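Local coordinates for Lmo0181 protein (Listeria monocytogenes serovar 1/2a, PDB 5F7V) that binds the cyclic alpha-glucan cycloalternan as the lipoprotein receptor of an ABC transporter, probably delivering it for uptake across the membrane, at residues W151-E156 with L212-N217; V267-G272 with F346-Y351; S93-D98 with A296-A301; Q109-F114 with G118-M123. All coordinates share one frame; numbering follows the deposited sequence. Where two conformers were deposited one is given.

Contact 1: residues W151-E156 with L212-N217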
# COMPACT_ATOMS: atom_id res chain seq x y z
N TRP A 151 14.76 13.40 -10.85
CA TRP A 151 15.16 13.96 -9.58
C TRP A 151 15.80 12.90 -8.68
O TRP A 151 15.42 11.74 -8.70
CB TRP A 151 13.91 14.46 -8.90
CG TRP A 151 13.48 15.88 -9.20
CD1 TRP A 151 13.93 16.73 -10.15
CD2 TRP A 151 12.52 16.61 -8.42
NE1 TRP A 151 13.32 17.96 -10.01
CE2 TRP A 151 12.45 17.89 -8.97
CE3 TRP A 151 11.73 16.29 -7.31
CZ2 TRP A 151 11.60 18.88 -8.40
CZ3 TRP A 151 10.86 17.28 -6.77
CH2 TRP A 151 10.84 18.52 -7.33
N THR A 152 16.73 13.37 -7.86
CA THR A 152 17.18 12.63 -6.69
C THR A 152 16.67 13.34 -5.45
O THR A 152 16.07 14.42 -5.52
CB THR A 152 18.70 12.41 -6.67
OG1 THR A 152 19.38 13.67 -6.52
CG2 THR A 152 19.18 11.65 -7.88
N TRP A 153 16.92 12.74 -4.28
CA TRP A 153 16.46 13.37 -3.02
C TRP A 153 16.82 14.84 -2.94
O TRP A 153 15.99 15.66 -2.51
CB TRP A 153 17.08 12.71 -1.80
CG TRP A 153 16.66 11.30 -1.55
CD1 TRP A 153 15.60 10.59 -2.07
CD2 TRP A 153 17.29 10.45 -0.60
NE1 TRP A 153 15.58 9.32 -1.51
CE2 TRP A 153 16.61 9.20 -0.62
CE3 TRP A 153 18.41 10.60 0.22
CZ2 TRP A 153 17.01 8.13 0.20
CZ3 TRP A 153 18.83 9.51 0.99
CH2 TRP A 153 18.12 8.34 0.98
N LYS A 154 18.01 15.24 -3.38
CA LYS A 154 18.41 16.61 -3.21
C LYS A 154 17.53 17.57 -4.01
O LYS A 154 17.30 18.69 -3.57
CB LYS A 154 19.86 16.83 -3.59
CG LYS A 154 20.18 16.63 -5.06
CD LYS A 154 21.67 16.67 -5.36
CE LYS A 154 22.45 15.48 -4.85
NZ LYS A 154 22.12 14.19 -5.54
N ASP A 155 17.02 17.15 -5.16
CA ASP A 155 16.11 18.02 -5.93
C ASP A 155 14.78 18.18 -5.22
O ASP A 155 14.21 19.29 -5.17
CB ASP A 155 15.85 17.44 -7.31
CG ASP A 155 17.12 17.25 -8.08
OD1 ASP A 155 17.72 18.28 -8.44
OD2 ASP A 155 17.53 16.11 -8.35
N GLU A 156 14.25 17.13 -4.64
CA GLU A 156 13.01 17.30 -3.91
C GLU A 156 13.22 18.06 -2.61
O GLU A 156 12.32 18.80 -2.18
CB GLU A 156 12.38 15.95 -3.63
CG GLU A 156 11.25 16.09 -2.66
CD GLU A 156 10.47 14.81 -2.56
OE1 GLU A 156 10.69 13.78 -3.29
OE2 GLU A 156 9.64 14.89 -1.63
N LEU A 212 17.16 7.34 6.69
CA LEU A 212 16.22 7.79 7.72
C LEU A 212 16.41 9.23 8.08
O LEU A 212 15.41 9.94 8.25
CB LEU A 212 16.34 6.91 8.96
CG LEU A 212 15.37 7.25 10.13
CD1 LEU A 212 13.94 7.10 9.73
CD2 LEU A 212 15.66 6.32 11.29
N THR A 213 17.67 9.65 8.18
CA THR A 213 17.97 11.05 8.45
C THR A 213 17.43 11.96 7.36
O THR A 213 16.92 13.08 7.67
CB THR A 213 19.47 11.24 8.68
OG1 THR A 213 19.88 10.36 9.73
CG2 THR A 213 19.83 12.70 9.02
N HIS A 214 17.46 11.53 6.11
CA HIS A 214 16.88 12.29 5.02
C HIS A 214 15.39 12.55 5.31
O HIS A 214 14.91 13.67 5.11
CB HIS A 214 17.16 11.53 3.72
CG HIS A 214 16.09 11.66 2.68
ND1 HIS A 214 15.85 12.77 1.88
CD2 HIS A 214 15.22 10.70 2.29
CE1 HIS A 214 14.84 12.48 1.08
NE2 HIS A 214 14.46 11.25 1.30
N LEU A 215 14.66 11.53 5.75
CA LEU A 215 13.23 11.70 6.12
C LEU A 215 13.05 12.55 7.38
O LEU A 215 12.24 13.49 7.40
CB LEU A 215 12.53 10.37 6.32
CG LEU A 215 12.51 9.46 5.08
CD1 LEU A 215 11.93 8.12 5.47
CD2 LEU A 215 11.77 10.09 3.92
N THR A 216 13.78 12.24 8.45
CA THR A 216 13.46 12.91 9.72
C THR A 216 13.92 14.36 9.72
O THR A 216 13.23 15.19 10.34
CB THR A 216 14.01 12.14 10.92
OG1 THR A 216 15.43 12.06 10.83
CG2 THR A 216 13.44 10.73 11.01
N ASN A 217 15.01 14.67 9.03
CA ASN A 217 15.45 16.06 9.00
C ASN A 217 14.44 16.95 8.31
O ASN A 217 14.37 18.15 8.66
CB ASN A 217 16.77 16.19 8.25
CG ASN A 217 17.99 15.94 9.09
OD1 ASN A 217 17.91 15.80 10.29
ND2 ASN A 217 19.14 15.98 8.45
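Trp153 and His214 meet in a face-to-face aromatic stack that makes up nearly the whole contact between residues 151-156 and 212-217. The imidazole lies flat over the indole, its plane 4° from that of the five-membered ring and the two centroids 3.7 Å apart. The closest atoms are Trp153 CG and His214 CE1, at 3.4 Å. A CH-pi contact extends the overlap: His214 CB sits 4.2 Å from the centroid of the six-membered ring of Trp153, off-centre, so the imidazole and its CB together span both rings of the indole. The first torsion of His214, 147°, departs from the staggered value, which suggests that the ring is swung to lie flat on its partner.

The stack joins the first turn of helix 153-163 to the middle of helix 206-220, two helices of one lobe of the bilobal periplasmic-binding-protein fold; the imidazole is about 13 Å from a bound glucose.

Hydrogen bonds fix the two rings from outside the stack. Trp153 NE1 bonds to Gln188 OE1, and His214 ND1 to Glu157 OE2, a carboxylate that may favour a positive imidazole.

At the helix start Thr152 holds the N-cap position. Its backbone N donates to Asp155 OD2 at 2.9 Å, nearly straight at 168° and into the anti lone pair, while Lys154 NZ folds back to Thr152 OG1 at 3.0 Å.

Contact 2: residues V267-G272 with F346-Y351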
# COMPACT_ATOMS: atom_id res chain seq x y z
N VAL A 267 1.22 13.89 -10.84
CA VAL A 267 2.03 12.87 -10.15
C VAL A 267 3.33 12.61 -10.87
O VAL A 267 3.45 12.86 -12.08
CB VAL A 267 1.25 11.55 -9.99
CG1 VAL A 267 -0.04 11.75 -9.22
CG2 VAL A 267 1.00 10.87 -11.31
N GLN A 268 4.30 12.10 -10.15
CA GLN A 268 5.62 11.75 -10.68
C GLN A 268 6.19 10.53 -9.98
O GLN A 268 5.85 10.24 -8.86
CB GLN A 268 6.58 12.96 -10.53
CG GLN A 268 7.93 12.82 -11.24
CD GLN A 268 7.75 12.51 -12.70
OE1 GLN A 268 7.74 11.35 -13.09
NE2 GLN A 268 7.62 13.56 -13.51
N VAL A 269 7.05 9.82 -10.70
CA VAL A 269 7.86 8.76 -10.08
C VAL A 269 8.66 9.31 -8.94
O VAL A 269 9.25 10.38 -9.07
CB VAL A 269 8.81 8.14 -11.12
CG1 VAL A 269 9.63 7.00 -10.50
CG2 VAL A 269 8.08 7.65 -12.36
N GLU A 270 8.66 8.62 -7.79
CA GLU A 270 9.43 9.13 -6.64
C GLU A 270 10.93 9.17 -6.89
O GLU A 270 11.49 8.27 -7.54
CB GLU A 270 9.15 8.27 -5.43
CG GLU A 270 7.70 8.31 -4.97
CD GLU A 270 7.64 7.58 -3.64
OE1 GLU A 270 7.62 6.34 -3.64
OE2 GLU A 270 7.59 8.21 -2.56
N ALA A 271 11.56 10.18 -6.32
CA ALA A 271 13.02 10.31 -6.40
C ALA A 271 13.75 9.33 -5.49
O ALA A 271 13.33 9.08 -4.38
CB ALA A 271 13.41 11.74 -6.03
N GLY A 272 14.88 8.80 -5.94
CA GLY A 272 15.78 8.02 -5.10
C GLY A 272 17.07 8.77 -4.86
O GLY A 272 17.18 9.96 -5.09
N PHE A 346 2.84 3.35 -14.12
CA PHE A 346 3.43 2.18 -14.78
C PHE A 346 4.94 2.30 -14.89
O PHE A 346 5.63 1.29 -14.73
CB PHE A 346 2.73 1.97 -16.13
CG PHE A 346 1.28 1.75 -15.95
CD1 PHE A 346 0.79 0.52 -15.58
CD2 PHE A 346 0.41 2.82 -16.08
CE1 PHE A 346 -0.58 0.37 -15.36
CE2 PHE A 346 -0.95 2.68 -15.85
CZ PHE A 346 -1.43 1.44 -15.51
N GLU A 347 5.46 3.49 -15.13
CA GLU A 347 6.93 3.66 -15.17
C GLU A 347 7.54 3.23 -13.84
O GLU A 347 8.63 2.64 -13.82
CB GLU A 347 7.27 5.12 -15.42
CG GLU A 347 6.98 5.57 -16.83
CD GLU A 347 6.88 7.08 -16.97
OE1 GLU A 347 7.00 7.82 -15.97
OE2 GLU A 347 6.70 7.50 -18.14
N SER A 348 6.85 3.48 -12.73
CA SER A 348 7.36 3.15 -11.40
C SER A 348 7.59 1.66 -11.22
O SER A 348 8.45 1.29 -10.43
CB SER A 348 6.42 3.70 -10.34
OG SER A 348 6.33 5.11 -10.29
N LEU A 349 6.87 0.80 -11.94
CA LEU A 349 7.00 -0.64 -11.75
C LEU A 349 8.36 -1.17 -12.10
O LEU A 349 8.76 -2.19 -11.55
CB LEU A 349 5.92 -1.35 -12.55
CG LEU A 349 4.48 -1.05 -12.15
CD1 LEU A 349 3.53 -1.61 -13.17
CD2 LEU A 349 4.18 -1.60 -10.76
N GLN A 350 9.12 -0.49 -12.95
CA GLN A 350 10.49 -0.91 -13.24
C GLN A 350 11.37 -0.99 -11.99
O GLN A 350 12.27 -1.81 -11.87
CB GLN A 350 11.16 0.05 -14.23
CG GLN A 350 12.54 -0.42 -14.66
CD GLN A 350 13.23 0.42 -15.74
OE1 GLN A 350 14.46 0.49 -15.84
NE2 GLN A 350 12.43 1.10 -16.52
N TYR A 351 11.10 -0.11 -11.03
CA TYR A 351 11.98 0.07 -9.88
C TYR A 351 11.39 -0.51 -8.62
O TYR A 351 11.86 -0.21 -7.54
CB TYR A 351 12.26 1.57 -9.67
CG TYR A 351 12.44 2.31 -10.97
CD1 TYR A 351 13.52 2.02 -11.81
CD2 TYR A 351 11.52 3.27 -11.37
CE1 TYR A 351 13.67 2.71 -12.99
CE2 TYR A 351 11.67 3.93 -12.58
CZ TYR A 351 12.72 3.67 -13.39
OH TYR A 351 12.88 4.32 -14.60
O HOH W 1 6.84 10.46 -15.55
O HOH W 2 6.84 6.29 -7.82
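Val269 points its side chain at the helical turn of residues 346-351 and touches three side chains there. Both methyls flank the hydroxyl of Ser348, CG2 lying 3.7 Å from Ser348 OG and CG1 scarcely farther. CG2 also meets Glu347 OE1 at 3.8 Å, and CG1, anti to the backbone N (chi1 -178°), also reaches Tyr351 CE2 at 4.2 Å and meets that ring obliquely. The extended Glu347 chain crosses the valine at about a right angle.

In the solute-binding-protein fold the contact sets the chain around strand 265-268 against that around helix 343-347, ahead of strand 352-353. The side chain of Ser348 is about 13 Å from a bound glucose.

No direct hydrogen bond crosses, but two waters bridge the gap. One lies between the side chains of Gln268 and Glu347, 2.7 Å from Glu347 OE1. The other accepts from Glu270 N at 3.0 Å and donates to Ser348 OG at 2.8 Å; the same hydroxyl is hydrogen-bonded to Ala344 O, one turn earlier. Gln268 curls back on the main chain, OE1 accepting from the N-H of the next residue, Val269, at 2.9 Å through a bent bond of 145°, while its NE2 donates to Pro147 O.

Contact 3: residues S93-D98 with A296-A301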
# COMPACT_ATOMS: atom_id res chain seq x y z
N SER A 93 -7.21 -26.77 -5.26
CA SER A 93 -8.27 -27.53 -5.94
C SER A 93 -9.28 -26.63 -6.64
O SER A 93 -9.73 -26.92 -7.76
CB SER A 93 -8.96 -28.51 -4.98
OG SER A 93 -9.62 -27.84 -3.92
N TYR A 94 -9.62 -25.54 -5.95
CA TYR A 94 -10.63 -24.61 -6.41
C TYR A 94 -10.13 -24.01 -7.71
O TYR A 94 -10.87 -23.89 -8.69
CB TYR A 94 -10.89 -23.50 -5.37
CG TYR A 94 -11.50 -24.07 -4.14
CD1 TYR A 94 -12.87 -24.25 -4.03
CD2 TYR A 94 -10.72 -24.54 -3.09
CE1 TYR A 94 -13.43 -24.86 -2.92
CE2 TYR A 94 -11.26 -25.10 -1.96
CZ TYR A 94 -12.63 -25.26 -1.87
OH TYR A 94 -13.20 -25.85 -0.77
N ILE A 95 -8.85 -23.68 -7.74
CA ILE A 95 -8.28 -23.06 -8.94
C ILE A 95 -8.18 -24.08 -10.07
O ILE A 95 -8.50 -23.74 -11.23
CB ILE A 95 -6.90 -22.46 -8.60
CG1 ILE A 95 -7.11 -21.22 -7.72
CG2 ILE A 95 -6.09 -22.05 -9.84
CD1 ILE A 95 -5.86 -20.72 -7.05
N GLU A 96 -7.79 -25.32 -9.78
CA GLU A 96 -7.69 -26.38 -10.81
C GLU A 96 -9.04 -26.56 -11.49
O GLU A 96 -9.07 -26.74 -12.72
CB GLU A 96 -7.25 -27.70 -10.17
CG GLU A 96 -5.81 -27.79 -9.69
CD GLU A 96 -5.45 -29.04 -8.86
OE1 GLU A 96 -6.38 -29.68 -8.31
OE2 GLU A 96 -4.25 -29.42 -8.73
N LYS A 97 -10.13 -26.51 -10.73
CA LYS A 97 -11.47 -26.74 -11.25
C LYS A 97 -12.17 -25.50 -11.82
O LYS A 97 -13.23 -25.61 -12.46
CB LYS A 97 -12.28 -27.44 -10.14
CG LYS A 97 -11.69 -28.82 -9.91
CD LYS A 97 -12.32 -29.70 -8.85
CE LYS A 97 -11.93 -29.30 -7.45
NZ LYS A 97 -12.36 -30.24 -6.37
N ASP A 98 -11.54 -24.35 -11.65
CA ASP A 98 -12.06 -23.10 -12.19
C ASP A 98 -11.46 -23.06 -13.59
O ASP A 98 -10.43 -22.45 -13.81
CB ASP A 98 -11.63 -21.93 -11.33
CG ASP A 98 -12.26 -20.62 -11.74
OD1 ASP A 98 -12.96 -20.56 -12.77
OD2 ASP A 98 -12.03 -19.64 -10.99
N ALA A 296 -18.66 -21.08 -2.55
CA ALA A 296 -19.25 -19.76 -2.79
C ALA A 296 -18.25 -18.64 -2.52
O ALA A 296 -18.18 -17.66 -3.25
CB ALA A 296 -20.48 -19.57 -1.93
N ALA A 297 -17.47 -18.74 -1.45
CA ALA A 297 -16.45 -17.73 -1.11
C ALA A 297 -15.38 -17.67 -2.17
O ALA A 297 -14.97 -16.58 -2.58
CB ALA A 297 -15.88 -18.04 0.26
N PHE A 298 -14.95 -18.84 -2.65
CA PHE A 298 -14.02 -18.90 -3.75
C PHE A 298 -14.56 -18.27 -5.01
O PHE A 298 -13.84 -17.55 -5.72
CB PHE A 298 -13.57 -20.34 -4.03
CG PHE A 298 -12.66 -20.40 -5.21
CD1 PHE A 298 -11.34 -19.98 -5.09
CD2 PHE A 298 -13.14 -20.73 -6.46
CE1 PHE A 298 -10.51 -19.95 -6.20
CE2 PHE A 298 -12.30 -20.72 -7.55
CZ PHE A 298 -10.97 -20.35 -7.42
N LYS A 299 -15.84 -18.49 -5.31
CA LYS A 299 -16.40 -17.89 -6.52
C LYS A 299 -16.36 -16.36 -6.42
O LYS A 299 -16.08 -15.66 -7.39
CB LYS A 299 -17.83 -18.34 -6.76
CG LYS A 299 -17.92 -19.74 -7.31
CD LYS A 299 -19.39 -20.09 -7.43
CE LYS A 299 -19.60 -21.48 -7.89
NZ LYS A 299 -18.94 -21.70 -9.19
N PHE A 300 -16.66 -15.83 -5.24
CA PHE A 300 -16.57 -14.39 -5.05
C PHE A 300 -15.10 -13.93 -5.16
O PHE A 300 -14.83 -12.92 -5.84
CB PHE A 300 -17.14 -14.01 -3.69
CG PHE A 300 -17.05 -12.52 -3.43
CD1 PHE A 300 -17.80 -11.65 -4.20
CD2 PHE A 300 -16.13 -12.00 -2.52
CE1 PHE A 300 -17.69 -10.28 -4.01
CE2 PHE A 300 -16.05 -10.66 -2.31
CZ PHE A 300 -16.81 -9.79 -3.06
N ALA A 301 -14.15 -14.62 -4.53
CA ALA A 301 -12.75 -14.27 -4.66
C ALA A 301 -12.26 -14.28 -6.09
O ALA A 301 -11.51 -13.40 -6.52
CB ALA A 301 -11.87 -15.17 -3.78
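Phe298 sets its ring against helix 92-97 and the residue after it, meeting Tyr94, Ile95 and Asp98. The phenylalanine CG stands anti to the backbone N (chi1 177°), a torsion that carries the ring away from helix 294-306 and toward helix 92-97. Tyr94 covers one face, and with its CB rather than its ring: this carbon lies 3.4 Å from the Phe298 centroid and only 6° off the ring normal, a centred CH-pi contact. Tyr94 CG lies beside its own backbone N, anti to its carbonyl carbon, and the phenol then runs past Phe298 in the opposite direction. The two rings are oblique, 5.5 Å between centroids.

The helices pack in one lobe of the periplasmic-binding-protein fold, away from the sugar site, with Met123 of strand 119-135 touching both Ile95 and Phe298.

Ile95 crosses the phenylalanine at about a right angle and brings its CG1 to 3.9 Å from Phe298 CE1. Asp98, just past the helix end, approaches the far part of the ring, its OD2 being 3.6 Å from Phe298 CE2. The carboxylate plane is turned 85° from the ring. That same oxygen is hydrogen-bonded to Ser302 OG, one turn further along the helix that carries Phe298.

Contact 4: residues Q109-F114 with G118-M123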
# COMPACT_ATOMS: atom_id res chain seq x y z
N GLN A 109 3.58 -10.64 -10.15
CA GLN A 109 4.00 -10.28 -8.81
C GLN A 109 2.80 -10.21 -7.87
O GLN A 109 2.88 -10.64 -6.73
CB GLN A 109 4.75 -8.94 -8.82
CG GLN A 109 6.12 -9.03 -9.47
CD GLN A 109 6.01 -9.20 -10.97
OE1 GLN A 109 5.26 -8.50 -11.65
NE2 GLN A 109 6.72 -10.16 -11.48
N ALA A 110 1.69 -9.70 -8.35
CA ALA A 110 0.50 -9.57 -7.52
C ALA A 110 -0.10 -10.94 -7.24
O ALA A 110 -0.50 -11.21 -6.13
CB ALA A 110 -0.50 -8.65 -8.19
N TYR A 111 -0.12 -11.80 -8.25
CA TYR A 111 -0.65 -13.17 -8.05
C TYR A 111 0.23 -13.94 -7.09
O TYR A 111 -0.27 -14.64 -6.17
CB TYR A 111 -0.76 -13.88 -9.41
CG TYR A 111 -1.42 -15.23 -9.36
CD1 TYR A 111 -2.76 -15.38 -9.04
CD2 TYR A 111 -0.70 -16.38 -9.60
CE1 TYR A 111 -3.39 -16.62 -8.99
CE2 TYR A 111 -1.31 -17.63 -9.55
CZ TYR A 111 -2.65 -17.73 -9.25
OH TYR A 111 -3.33 -18.94 -9.18
N ASP A 112 1.54 -13.85 -7.28
CA ASP A 112 2.50 -14.59 -6.47
C ASP A 112 2.53 -14.16 -5.00
O ASP A 112 3.02 -14.91 -4.14
CB ASP A 112 3.91 -14.48 -7.05
CG ASP A 112 4.10 -15.22 -8.37
OD1 ASP A 112 3.23 -16.04 -8.76
OD2 ASP A 112 5.15 -14.93 -9.00
N ALA A 113 2.04 -12.97 -4.71
CA ALA A 113 2.04 -12.44 -3.34
C ALA A 113 1.25 -13.30 -2.38
O ALA A 113 1.49 -13.23 -1.16
CB ALA A 113 1.48 -11.03 -3.34
N PHE A 114 0.34 -14.12 -2.91
CA PHE A 114 -0.59 -14.89 -2.11
C PHE A 114 -0.32 -16.38 -2.19
O PHE A 114 -1.21 -17.18 -1.97
CB PHE A 114 -2.04 -14.51 -2.42
CG PHE A 114 -2.25 -13.03 -2.23
CD1 PHE A 114 -2.36 -12.52 -0.96
CD2 PHE A 114 -2.23 -12.16 -3.30
CE1 PHE A 114 -2.44 -11.16 -0.74
CE2 PHE A 114 -2.32 -10.82 -3.09
CZ PHE A 114 -2.40 -10.32 -1.81
N GLY A 118 4.44 -22.97 -1.91
CA GLY A 118 4.09 -23.47 -3.24
C GLY A 118 2.60 -23.60 -3.54
O GLY A 118 2.24 -24.16 -4.57
N LYS A 119 1.74 -23.10 -2.66
CA LYS A 119 0.28 -23.22 -2.81
C LYS A 119 -0.37 -21.84 -2.78
O LYS A 119 0.07 -20.92 -2.08
CB LYS A 119 -0.28 -24.08 -1.70
CG LYS A 119 0.19 -25.54 -1.77
CD LYS A 119 -0.19 -26.31 -0.52
CE LYS A 119 0.65 -25.90 0.68
NZ LYS A 119 0.33 -26.79 1.82
N GLN A 120 -1.40 -21.68 -3.61
CA GLN A 120 -2.16 -20.45 -3.65
C GLN A 120 -3.16 -20.40 -2.49
O GLN A 120 -4.04 -21.27 -2.38
CB GLN A 120 -2.87 -20.37 -5.01
CG GLN A 120 -3.20 -18.96 -5.45
CD GLN A 120 -1.98 -18.08 -5.69
OE1 GLN A 120 -0.91 -18.55 -6.06
NE2 GLN A 120 -2.18 -16.79 -5.51
N TYR A 121 -2.98 -19.41 -1.62
CA TYR A 121 -3.87 -19.24 -0.47
C TYR A 121 -4.70 -17.95 -0.53
O TYR A 121 -5.40 -17.57 0.43
CB TYR A 121 -3.11 -19.28 0.85
CG TYR A 121 -2.69 -20.64 1.34
CD1 TYR A 121 -3.54 -21.45 2.08
CD2 TYR A 121 -1.43 -21.08 1.07
CE1 TYR A 121 -3.16 -22.69 2.55
CE2 TYR A 121 -1.01 -22.32 1.52
CZ TYR A 121 -1.87 -23.12 2.26
OH TYR A 121 -1.46 -24.34 2.74
N GLY A 122 -4.64 -17.25 -1.66
CA GLY A 122 -5.48 -16.06 -1.84
C GLY A 122 -5.61 -15.82 -3.32
O GLY A 122 -4.76 -16.25 -4.07
N MET A 123 -6.68 -15.15 -3.71
CA MET A 123 -6.86 -14.66 -5.08
C MET A 123 -6.58 -13.17 -5.12
O MET A 123 -7.15 -12.39 -4.39
CB MET A 123 -8.28 -14.94 -5.54
CG MET A 123 -8.60 -16.42 -5.58
SD MET A 123 -7.74 -17.36 -6.87
CE MET A 123 -8.82 -17.15 -8.27
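Gln120 lays its amide flat over one face of the Tyr111 ring, the two planes 3° apart, and turns the edge of the same amide to two backbone carbonyls. NE2 donates across the contact to Tyr111 O at 3.0 Å, with an N-H...O angle of 167°; the donor is tilted from the carbonyl plane, but the acceptor lies close to the plane of the amide. The second N-H of NE2 goes to Gly122 O, also at 3.0 Å. Both amide hydrogens are therefore used, and OE1, 3.6 Å from Tyr111 CE2, is satisfied by Lys115 NZ. Three bonds and the stack fix which way round this buried amide sits. The bend at chi2 (64°) folds the chain back so that the amide meets the tyrosine.

Phe114 O accepts from Tyr121 N at 2.9 Å, tying Phe114 to the chain at the start of strand 119-135. Phe114 CB packs against Gly122, 3.8 Å from its CA. Asp112 OD1 makes a salt bridge with Lys115 NZ, giving that lysine a carboxylate partner besides the Gln120 amide oxygen.

The contact closes a short connection, in which strand 115-116 turns back to pair antiparallel with strand 119-135. Ile95 of helix 92-97 borders Tyr111, Gln120 and Met123, while the side chain of Phe114, about 7 Å from a bound glucose, rests on Ala282 of strand 278-287 and meets Phe79 edge-to-face.

How the contacts relate
Contacts 1 and 2 share one side of the chain's centre; contacts 3 and 4 share a side, with contact 1 opposite them, as in a two-lobed protein holding its glucan between. Contacts 1 and 3 are farthest apart, 46 Å between centres. Contacts 3 and 4, 14 Å apart, touch through the side chain of Ile95. Contacts 1 and 2, 16 Å apart, are joined by a probable hydrogen bond, Trp153 N to Gly272 O. Strands 119-135 and 265-268, neighbours in one sheet, link contacts 4 and 2, 24 Å apart. Along the chain, contact 3 encloses 4 and then 1, while its segments alternate with those of contact 2, so the chain passes repeatedly between lobes.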